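Local coordinates for Myo-inositol 2-dehydrogenase (Lactobacillus plantarum WCFS1, PDB 3CEA), which probably oxidises myo-inositol at its 2-hydroxyl, passing hydride to NAD held by a Rossmann-fold domain, at residues Pro215-Ala218 with Asp219-Glu222; Val276-Gln280 with Gly281-Pro285; Asp304-Asn307 with Asn308-Gly312. All coordinates share one frame; numbering follows the deposited sequence.

In the fold
From the N terminus, all three contacts are local and come in series, so none nests in or crosses another. Interaction 1 (215-222) shapes the connection between strands 202-210 and 225-232, antiparallel neighbours in the large mixed sheet of the C-terminal domain. Interaction 2 (276-285) closes a beta hairpin that extends far from the chain's centre and joins strands of two neighbouring subunits. Interaction 3 (304-312) finishes helix 295-311, which returns to the nucleotide-binding half and packs on strands 9-14 and 126-127 of its parallel sheet. Interactions 1 and 3 lie on opposite sides of the chain's centre, with their own centres about 41 Å apart.

Interaction 1 of 3, residues Pro215-Ala218 with Asp219-Glu222; sequences PQLA and DIGE
The flat carbonyl group of L217 is approached on both faces. From one face E222 N donates to L217 O at 2.8 Å; from the opposite face I220 N donates to the same L217 O at 3.2 Å, a more bent bond. Next along the chain, G221 N comes from well above the carbonyl plane of A218 and bonds A218 O at 2.9 Å. One residue back, D219 N does much the same to Q216 O; D219 CB lies 3.3 Å from Q216 O, its carboxylate oxygens further off.

The side chains follow this backbone. I220 places CG1 between its backbone N and carbonyl carbon (chi1 58°), which brings I220 CG1 to 3.3 Å from L217 O and leaves I220 CD1 beside L217 CD2 at 4.2 Å. Nearer the backbone, L217 CB meets E222 CB at 4.1 Å. Beyond that the E222 chain bends at chi2 (-87°), carrying OE2 away from the turn to a hydrogen bond with S179 OG. L217 and E222 both rest on F170 of helix 167-176.

The bond from E222 N back to L217 O, enclosing the one from G221 N to A218 O, with G221 at positive phi, is the pattern of a Schellman motif at the close of a short 3-10 turn. Chemically, L217 O accepts two amides and E222 O takes N211 ND2, bonds that would help hold the end of the loop leading to strand 225-232.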
# COMPACT_ATOMS: atom_id res chain seq x y z
N PRO A 215 16.04 15.50 -24.51
CA PRO A 215 16.03 16.45 -25.63
C PRO A 215 16.57 15.86 -26.94
O PRO A 215 16.32 16.42 -28.01
CB PRO A 215 16.93 17.59 -25.15
CG PRO A 215 17.17 17.34 -23.68
CD PRO A 215 17.07 15.86 -23.51
N GLN A 216 17.31 14.76 -26.84
CA GLN A 216 17.91 14.11 -28.00
C GLN A 216 16.88 13.41 -28.89
O GLN A 216 17.17 13.05 -30.02
CB GLN A 216 19.01 13.12 -27.58
CG GLN A 216 18.51 11.80 -26.95
CD GLN A 216 18.30 11.88 -25.44
OE1 GLN A 216 18.19 12.97 -24.86
NE2 GLN A 216 18.23 10.72 -24.80
N LEU A 217 15.67 13.23 -28.36
CA LEU A 217 14.58 12.60 -29.11
C LEU A 217 14.06 13.49 -30.23
O LEU A 217 13.47 13.00 -31.20
CB LEU A 217 13.45 12.16 -28.18
CG LEU A 217 13.69 10.91 -27.33
CD1 LEU A 217 12.57 10.74 -26.30
CD2 LEU A 217 13.82 9.65 -28.19
N ALA A 218 14.28 14.80 -30.09
CA ALA A 218 13.93 15.78 -31.12
C ALA A 218 14.70 15.53 -32.42
O ALA A 218 14.19 15.80 -33.51
CB ALA A 218 14.18 17.19 -30.61
N ASP A 219 15.91 15.00 -32.28
CA ASP A 219 16.80 14.73 -33.42
C ASP A 219 16.24 13.65 -34.35
O ASP A 219 16.61 13.59 -35.52
CB ASP A 219 18.20 14.34 -32.93
CG ASP A 219 18.84 15.42 -32.05
OD1 ASP A 219 18.22 16.49 -31.85
OD2 ASP A 219 19.97 15.20 -31.57
N ILE A 220 15.35 12.81 -33.82
CA ILE A 220 14.60 11.85 -34.65
C ILE A 220 13.12 12.23 -34.75
O ILE A 220 12.28 11.40 -35.14
CB ILE A 220 14.78 10.38 -34.18
CG1 ILE A 220 14.36 10.20 -32.72
CG2 ILE A 220 16.22 9.91 -34.42
CD1 ILE A 220 14.02 8.76 -32.34
N GLY A 221 12.80 13.47 -34.40
CA GLY A 221 11.44 14.01 -34.51
C GLY A 221 10.44 13.42 -33.53
O GLY A 221 9.24 13.38 -33.80
N GLU A 222 10.94 12.98 -32.37
CA GLU A 222 10.11 12.37 -31.34
C GLU A 222 10.00 13.24 -30.10
O GLU A 222 10.91 14.02 -29.79
CB GLU A 222 10.66 10.99 -30.97
CG GLU A 222 10.40 9.90 -32.01
CD GLU A 222 9.06 9.19 -31.82
OE1 GLU A 222 8.36 9.45 -30.81
OE2 GLU A 222 8.70 8.37 -32.70

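Interaction 2 of 3, residues Val276-Gln280 with Gly281-Pro285; sequences VFNDQ and GVVRP
N278 reaches over the turn to V283. From CB, which points to the face shared with V276 and V283, the side chain sets CG between the backbone N and the carbonyl carbon (chi1 54°), which folds the amide back over the hairpin and puts N278 CG 4.1 Å from V283 CG2. OD1 does the most: it takes the backbone N-H of Q280 at 3.0 Å (Q280 N to N278 OD1), with the donor tilted from the amide plane, and it rests 3.5 Å from V283 CG2. At the tip N278 ND2 is also 4.1 Å from V283 CG2, the two side chains crossing at about a right angle.

Between the strands, V276 and V283 exchange two nearly straight bonds, both in the carbonyl planes, of which V283 N to V276 O is 2.7 Å. N278 and G281 exchange another pair, N278 N to G281 O being 3.2 Å. At the phi of G281 (124°) a beta carbon would collide with the carbonyl O of Q280.

V276 and V283 share one face of the hairpin, where V276 CG2 also meets P285 CG at 4.1 Å. On the other face F277 and V282 point the same way, V282 CG2 touching F277 CE2 obliquely at 3.6 Å. The F277 ring then meets H248 of the second subunit edge-to-face and W262 of the third.

Residues 282-284 pair with an antiparallel strand of the second subunit and 276-277 with one of the third, so the sheet runs on into both neighbouring subunits. Within the chain this is a two-residue beta hairpin, closed by a type I turn from N278 to G281 and braced by an Asx turn at N278.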
# COMPACT_ATOMS: atom_id res chain seq x y z
N VAL A 276 9.74 -5.32 0.39
CA VAL A 276 11.14 -5.26 0.81
C VAL A 276 11.35 -4.14 1.82
O VAL A 276 10.84 -3.03 1.66
CB VAL A 276 12.09 -5.08 -0.41
CG1 VAL A 276 13.55 -5.03 0.02
CG2 VAL A 276 11.88 -6.21 -1.43
N PHE A 277 12.11 -4.44 2.88
CA PHE A 277 12.46 -3.47 3.90
C PHE A 277 13.97 -3.27 3.88
O PHE A 277 14.73 -4.20 4.11
CB PHE A 277 12.02 -3.95 5.29
CG PHE A 277 10.53 -4.13 5.44
CD1 PHE A 277 9.87 -5.19 4.82
CD2 PHE A 277 9.80 -3.27 6.25
CE1 PHE A 277 8.49 -5.37 4.97
CE2 PHE A 277 8.42 -3.45 6.42
CZ PHE A 277 7.77 -4.49 5.78
N ASN A 278 14.40 -2.04 3.58
CA ASN A 278 15.82 -1.71 3.55
C ASN A 278 16.06 -0.27 4.01
O ASN A 278 15.15 0.36 4.54
CB ASN A 278 16.42 -1.98 2.16
CG ASN A 278 15.66 -1.29 1.04
OD1 ASN A 278 15.10 -0.20 1.21
ND2 ASN A 278 15.65 -1.92 -0.13
N ASP A 279 17.27 0.26 3.79
CA ASP A 279 17.60 1.62 4.24
C ASP A 279 16.77 2.73 3.57
O ASP A 279 16.91 3.90 3.92
CB ASP A 279 19.11 1.90 4.13
CG ASP A 279 19.63 1.83 2.69
OD1 ASP A 279 18.82 1.82 1.74
OD2 ASP A 279 20.87 1.80 2.52
N GLN A 280 15.92 2.36 2.62
CA GLN A 280 15.05 3.30 1.90
C GLN A 280 13.69 3.43 2.55
O GLN A 280 13.00 4.43 2.38
CB GLN A 280 14.85 2.84 0.46
CG GLN A 280 16.12 2.69 -0.36
CD GLN A 280 16.62 4.01 -0.90
OE1 GLN A 280 16.23 4.44 -1.99
NE2 GLN A 280 17.46 4.68 -0.12
N GLY A 281 13.29 2.39 3.29
CA GLY A 281 11.97 2.29 3.87
C GLY A 281 11.30 1.01 3.43
O GLY A 281 11.96 -0.03 3.33
N VAL A 282 10.00 1.08 3.17
CA VAL A 282 9.23 -0.06 2.69
C VAL A 282 9.09 0.01 1.16
O VAL A 282 8.53 0.96 0.62
CB VAL A 282 7.85 -0.13 3.37
CG1 VAL A 282 7.06 -1.33 2.87
CG2 VAL A 282 8.00 -0.20 4.88
N VAL A 283 9.62 -1.00 0.47
CA VAL A 283 9.75 -0.95 -0.98
C VAL A 283 8.97 -2.04 -1.72
O VAL A 283 8.92 -3.19 -1.28
CB VAL A 283 11.25 -1.02 -1.42
CG1 VAL A 283 11.39 -0.79 -2.91
CG2 VAL A 283 12.10 -0.00 -0.65
N ARG A 284 8.35 -1.66 -2.83
CA ARG A 284 7.75 -2.62 -3.76
C ARG A 284 8.45 -2.54 -5.12
O ARG A 284 8.27 -1.56 -5.85
CB ARG A 284 6.25 -2.38 -3.93
CG ARG A 284 5.42 -2.74 -2.71
CD ARG A 284 5.51 -4.23 -2.39
NE ARG A 284 4.89 -5.08 -3.41
CZ ARG A 284 3.60 -5.42 -3.43
NH1 ARG A 284 2.77 -4.99 -2.49
NH2 ARG A 284 3.14 -6.20 -4.40
N PRO A 285 9.25 -3.57 -5.45
CA PRO A 285 9.93 -3.66 -6.74
C PRO A 285 8.92 -3.63 -7.87
O PRO A 285 7.80 -4.14 -7.72
CB PRO A 285 10.62 -5.03 -6.69
CG PRO A 285 10.77 -5.32 -5.25
CD PRO A 285 9.56 -4.73 -4.59

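Interaction 3 of 3, residues Asp304-Asn307 with Asn308-Gly312; sequences DFVN and NVIVG
N308 N bonds D304 O at 2.8 Å, the first of four i to i+4 backbone bonds in the final turns of helix 295-311; V309 N to F305 O, I310 N to V306 O and V311 N to N307 O follow, the last almost straight. A weak one from G312 N to N308 O comes where the chain leaves the helix at positive phi.

The aromatic contact is a CH-pi one. V309 CG2 sits over one face of the F305 ring, 4.0 Å from its centroid and offset toward the rim; its closest ring atom is F305 CZ. F305 CG lies opposite the backbone N (chi1 168°), directing the ring to F99, which it meets edge-to-face, and to F76.

Among purely aliphatic groups, V306 and I310 lie side by side, V306 CG1 3.9 Å from I310 CD1. Both, with V309, pack on L9 of strand 9-14.

The polar pair is D304 and N308, one turn apart. Their carboxylate and amide planes stand 71° apart, with D304 OD2 3.5 Å from N308 ND2. N308 folds its amide back along the helix, N308 CG 3.0 Å from D304 O. D304 OD2 bonds Y134 OH, and N308 ND2 bonds Q127 OE1. A leucine in place of N308 would probably leave Q127 OE1 without this amide donor and set an apolar branch beside the D304 carboxylate.

Apolar groups thus cover strand 9-14, while the amide of the buried N308 is paired with Q127 on edge strand 126-127 of the same sheet and the D304 carboxylate with Y134.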
# COMPACT_ATOMS: atom_id res chain seq x y z
N ASP A 304 -7.29 -16.44 -28.31
CA ASP A 304 -8.62 -16.04 -28.76
C ASP A 304 -8.69 -15.95 -30.28
O ASP A 304 -9.68 -16.38 -30.88
CB ASP A 304 -9.03 -14.71 -28.12
CG ASP A 304 -10.45 -14.28 -28.48
OD1 ASP A 304 -11.39 -15.09 -28.29
OD2 ASP A 304 -10.63 -13.14 -28.96
N PHE A 305 -7.64 -15.40 -30.89
CA PHE A 305 -7.53 -15.32 -32.35
C PHE A 305 -7.52 -16.71 -32.99
O PHE A 305 -8.23 -16.95 -33.97
CB PHE A 305 -6.27 -14.54 -32.75
CG PHE A 305 -5.92 -14.65 -34.22
CD1 PHE A 305 -6.61 -13.89 -35.16
CD2 PHE A 305 -4.91 -15.50 -34.64
CE1 PHE A 305 -6.29 -13.98 -36.51
CE2 PHE A 305 -4.58 -15.60 -35.99
CZ PHE A 305 -5.28 -14.84 -36.93
N VAL A 306 -6.71 -17.61 -32.44
CA VAL A 306 -6.61 -18.98 -32.92
C VAL A 306 -7.96 -19.69 -32.83
O VAL A 306 -8.39 -20.34 -33.78
CB VAL A 306 -5.49 -19.78 -32.18
CG1 VAL A 306 -5.58 -21.27 -32.47
CG2 VAL A 306 -4.12 -19.25 -32.56
N ASN A 307 -8.63 -19.53 -31.68
CA ASN A 307 -9.99 -20.04 -31.49
C ASN A 307 -10.97 -19.43 -32.50
O ASN A 307 -11.82 -20.13 -33.05
CB ASN A 307 -10.49 -19.77 -30.07
CG ASN A 307 -9.67 -20.50 -29.01
OD1 ASN A 307 -9.15 -21.59 -29.24
ND2 ASN A 307 -9.56 -19.89 -27.83
N ASN A 308 -10.83 -18.13 -32.73
CA ASN A 308 -11.67 -17.40 -33.68
C ASN A 308 -11.56 -17.93 -35.10
O ASN A 308 -12.57 -18.06 -35.79
CB ASN A 308 -11.38 -15.90 -33.63
CG ASN A 308 -12.01 -15.20 -32.44
OD1 ASN A 308 -12.79 -15.80 -31.69
ND2 ASN A 308 -11.68 -13.93 -32.25
N VAL A 309 -10.34 -18.23 -35.53
CA VAL A 309 -10.10 -18.82 -36.86
C VAL A 309 -10.75 -20.20 -36.96
O VAL A 309 -11.40 -20.52 -37.96
CB VAL A 309 -8.58 -18.89 -37.20
CG1 VAL A 309 -8.37 -19.54 -38.57
CG2 VAL A 309 -7.95 -17.51 -37.19
N ILE A 310 -10.57 -21.02 -35.92
CA ILE A 310 -11.13 -22.37 -35.85
C ILE A 310 -12.66 -22.36 -35.88
O ILE A 310 -13.27 -23.04 -36.71
CB ILE A 310 -10.60 -23.14 -34.59
CG1 ILE A 310 -9.11 -23.45 -34.74
CG2 ILE A 310 -11.40 -24.42 -34.35
CD1 ILE A 310 -8.41 -23.84 -33.44
N VAL A 311 -13.27 -21.59 -34.98
CA VAL A 311 -14.73 -21.52 -34.85
C VAL A 311 -15.37 -20.69 -35.98
O VAL A 311 -16.55 -20.86 -36.28
CB VAL A 311 -15.14 -20.97 -33.45
CG1 VAL A 311 -16.66 -20.84 -33.32
CG2 VAL A 311 -14.61 -21.88 -32.34
N GLY A 312 -14.58 -19.81 -36.60
CA GLY A 312 -15.08 -18.97 -37.69
C GLY A 312 -15.88 -17.79 -37.16
O GLY A 312 -17.04 -17.60 -37.52